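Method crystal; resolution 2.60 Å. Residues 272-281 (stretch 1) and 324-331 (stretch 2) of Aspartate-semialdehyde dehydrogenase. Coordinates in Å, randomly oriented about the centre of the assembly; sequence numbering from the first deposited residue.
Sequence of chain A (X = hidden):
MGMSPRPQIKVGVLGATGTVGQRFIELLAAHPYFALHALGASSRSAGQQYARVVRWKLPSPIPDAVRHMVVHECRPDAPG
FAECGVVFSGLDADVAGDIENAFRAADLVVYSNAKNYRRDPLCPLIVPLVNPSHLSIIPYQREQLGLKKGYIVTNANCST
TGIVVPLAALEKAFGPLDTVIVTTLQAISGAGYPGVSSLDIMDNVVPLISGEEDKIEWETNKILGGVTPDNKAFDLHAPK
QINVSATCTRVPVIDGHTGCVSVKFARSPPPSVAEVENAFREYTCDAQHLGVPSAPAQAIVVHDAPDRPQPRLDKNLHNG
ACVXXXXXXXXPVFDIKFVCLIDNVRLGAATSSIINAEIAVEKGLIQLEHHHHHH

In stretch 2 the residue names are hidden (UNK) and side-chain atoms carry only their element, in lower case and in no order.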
# COMPACT_ATOMS: atom_id res chain seq x y z
N SER A 272 14.21 34.30 11.52
CA SER A 272 12.79 34.10 11.37
C SER A 272 12.51 33.07 10.29
O SER A 272 13.36 32.72 9.46
CB SER A 272 12.12 35.42 10.96
OG SER A 272 12.66 35.85 9.72
N VAL A 273 11.27 32.63 10.30
CA VAL A 273 10.76 31.73 9.29
C VAL A 273 11.08 32.27 7.89
O VAL A 273 11.53 31.52 7.02
CB VAL A 273 9.25 31.51 9.51
CG1 VAL A 273 8.59 30.90 8.29
CG2 VAL A 273 9.03 30.67 10.76
N ALA A 274 10.83 33.55 7.68
CA ALA A 274 10.98 34.13 6.33
C ALA A 274 12.43 34.11 5.93
O ALA A 274 12.75 33.80 4.80
CB ALA A 274 10.41 35.56 6.26
N GLU A 275 13.31 34.41 6.88
CA GLU A 275 14.73 34.41 6.59
C GLU A 275 15.20 33.02 6.24
O GLU A 275 16.09 32.86 5.39
CB GLU A 275 15.52 34.97 7.77
CG GLU A 275 15.32 36.47 7.96
CD GLU A 275 15.93 37.02 9.24
OE1 GLU A 275 15.88 36.37 10.31
OE2 GLU A 275 16.47 38.13 9.19
N VAL A 276 14.59 32.01 6.87
CA VAL A 276 14.96 30.62 6.61
C VAL A 276 14.47 30.21 5.22
O VAL A 276 15.22 29.60 4.46
CB VAL A 276 14.47 29.65 7.70
CG1 VAL A 276 14.74 28.21 7.28
CG2 VAL A 276 15.16 29.91 9.03
N GLU A 277 13.23 30.55 4.90
CA GLU A 277 12.72 30.32 3.56
C GLU A 277 13.65 30.89 2.48
O GLU A 277 13.98 30.22 1.50
CB GLU A 277 11.32 30.89 3.43
CG GLU A 277 10.29 30.10 4.27
CD GLU A 277 8.89 30.69 4.26
OE1 GLU A 277 8.70 31.93 4.20
OE2 GLU A 277 7.95 29.89 4.35
N ASN A 278 14.11 32.13 2.68
CA ASN A 278 15.03 32.75 1.72
C ASN A 278 16.34 32.08 1.63
O ASN A 278 16.84 31.89 0.54
CB ASN A 278 15.23 34.23 1.99
CG ASN A 278 13.95 34.98 1.81
OD1 ASN A 278 13.11 34.60 0.97
ND2 ASN A 278 13.75 36.01 2.61
N ALA A 279 16.89 31.70 2.77
CA ALA A 279 18.14 30.97 2.76
C ALA A 279 18.07 29.71 1.88
O ALA A 279 19.01 29.41 1.13
CB ALA A 279 18.56 30.63 4.19
N PHE A 280 16.96 28.99 1.98
CA PHE A 280 16.77 27.80 1.17
C PHE A 280 16.59 28.14 -0.30
O PHE A 280 17.29 27.56 -1.15
CB PHE A 280 15.57 26.98 1.67
CG PHE A 280 15.80 26.26 2.98
CD1 PHE A 280 16.98 25.60 3.25
CD2 PHE A 280 14.80 26.18 3.93
CE1 PHE A 280 17.16 24.90 4.45
CE2 PHE A 280 14.98 25.49 5.13
CZ PHE A 280 16.17 24.87 5.38
N ARG A 281 15.68 29.05 -0.62
CA ARG A 281 15.47 29.49 -2.04
C ARG A 281 16.70 29.96 -2.75
O ARG A 281 16.87 29.66 -3.92
CB ARG A 281 14.52 30.66 -2.16
CG ARG A 281 13.11 30.27 -1.94
CD ARG A 281 12.15 31.32 -2.52
NE ARG A 281 10.88 31.05 -1.86
CZ ARG A 281 10.54 31.53 -0.68
NH1 ARG A 281 11.32 32.42 -0.06
NH2 ARG A 281 9.38 31.14 -0.13
N UNK A 324 13.83 19.32 -1.52
CA UNK A 324 12.87 20.36 -1.20
C UNK A 324 12.55 20.34 0.26
O UNK A 324 12.87 19.38 0.96
o UNK A 324 11.06 18.97 -2.15
c UNK A 324 11.61 20.27 -2.08
N UNK A 325 11.97 21.42 0.74
CA UNK A 325 11.61 21.60 2.15
C UNK A 325 10.30 22.35 2.28
O UNK A 325 9.89 23.07 1.34
c UNK A 325 12.68 22.41 2.90
c UNK A 325 14.06 21.76 2.78
c UNK A 325 12.76 23.80 2.32
N UNK A 326 9.67 22.23 3.44
CA UNK A 326 8.34 22.75 3.67
C UNK A 326 8.04 22.72 5.16
O UNK A 326 8.90 22.30 5.94
N UNK A 327 6.86 23.21 5.54
CA UNK A 327 6.46 23.31 6.92
C UNK A 327 7.52 23.96 7.80
O UNK A 327 7.79 23.51 8.90
c UNK A 327 6.07 21.94 7.46
n UNK A 327 3.60 20.91 8.58
c UNK A 327 5.02 21.27 6.59
c UNK A 327 4.16 20.29 7.37
n UNK A 327 4.08 19.17 10.06
n UNK A 327 3.08 21.06 10.79
c UNK A 327 3.61 20.38 9.82
N UNK A 328 8.13 25.01 7.30
CA UNK A 328 9.14 25.68 8.05
C UNK A 328 8.49 26.55 9.12
O UNK A 328 7.68 27.43 8.82
c UNK A 328 10.98 27.39 8.00
c UNK A 328 10.02 26.56 7.15
c UNK A 328 11.23 26.39 4.95
c UNK A 328 10.80 25.68 6.20
N UNK A 329 8.85 26.30 10.37
CA UNK A 329 8.15 26.92 11.48
C UNK A 329 8.98 26.87 12.76
O UNK A 329 9.95 26.15 12.86
c UNK A 329 6.87 24.78 12.12
n UNK A 329 7.37 21.60 10.96
c UNK A 329 6.79 26.23 11.67
c UNK A 329 5.74 23.92 11.62
c UNK A 329 6.52 21.57 11.96
n UNK A 329 5.76 22.61 12.29
n UNK A 329 6.42 20.45 12.68
N UNK A 330 8.55 27.63 13.74
CA UNK A 330 9.23 27.64 15.01
C UNK A 330 9.12 26.32 15.71
O UNK A 330 8.09 25.67 15.63
c UNK A 330 8.66 31.19 16.37
c UNK A 330 8.68 28.73 15.89
o UNK A 330 8.43 30.93 17.59
c UNK A 330 9.24 30.10 15.51
o UNK A 330 8.44 32.29 15.82
N UNK A 331 10.19 25.95 16.40
CA UNK A 331 10.24 24.77 17.27
C UNK A 331 10.25 25.25 18.71
O UNK A 331 11.11 26.00 19.11
s UNK A 331 11.70 22.52 18.03
c UNK A 331 11.49 23.98 17.01
O HOH W 1 6.72 28.08 6.23

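Position 324 carries one carbon and then one oxygen, the pattern of a hydroxymethyl group. It touches nothing on stretch 1, and its oxygen is hydrogen-bonded elsewhere in the structure. This is Ser-324.

Position 325 has three side-chain carbons, the first carrying the other two, so the branch lies at CB. One methyl comes 3.5 Å from CD2 of Phe-280, approaching the ring obliquely. The fork without further extension identifies Val-325, and the methyl is its CG2.

Position 326 has no atoms beyond the backbone. It is Gly-326; a CB built there would point away from the helix, with nothing of stretch 1 within 5.5 Å.

Position 327 holds three carbons, a nitrogen, and a carbon bearing two more nitrogens: a guanidinium, hence Arg-327. Its CA-to-CB bond points away from stretch 1, and its phi/psi of 49/42° is unusual for a strand residue.

Position 328 has four carbons, forked at the first, with one arm two carbons long. The end of the long arm lies 3.7 Å from Phe-280 CD2, at the ring edge and near its plane, and 3.9 Å from CG of Glu-277. The short arm lies 3.9 Å from Val-276 CG1. Such a fork belongs to Ile-328, its long arm ending in CD1 and its short arm being CG2.

Position 329 repeats the guanidinium pattern, giving Arg-329. Its CA-to-CB bond points away from the helix, although its CA packs 3.9 Å from CG2 of Val-273. Its NH1 donates to Arg-327 O at 2.8 Å (angle 159°), tying the side chain back to its own strand.

Position 330 has three carbons, the third carrying two oxygens: a carboxylate on a two-carbon stem, Glu-330. Its backbone N is 4.3 Å from Val-273 CG2.

Position 331 has one carbon followed by sulfur and makes no contact with stretch 1. It is Cys-331.

The axes of helix and strand approach to 8.3 Å at 141°, closer to antiparallel than to perpendicular, and the pairing runs accordingly: Val-273 lies nearest Arg-329, Phe-280 nearest Val-325. No direct hydrogen bond crosses the contact, so its 313 Å² of buried surface rests chiefly on apolar packing. Ile-328 is central, with 102 Å² covered as it meets residues on successive helical turns. A water adds a polar link, donating to Glu-277 OE2 (2.9 Å from its O) and to Ile-328 O (2.8 Å). At the helix start, Ser-272 OG accepts from Glu-275 N at 3.2 Å, a capping bond formed away from the strand.

Stretch 2 (324-331) SVGRIREC
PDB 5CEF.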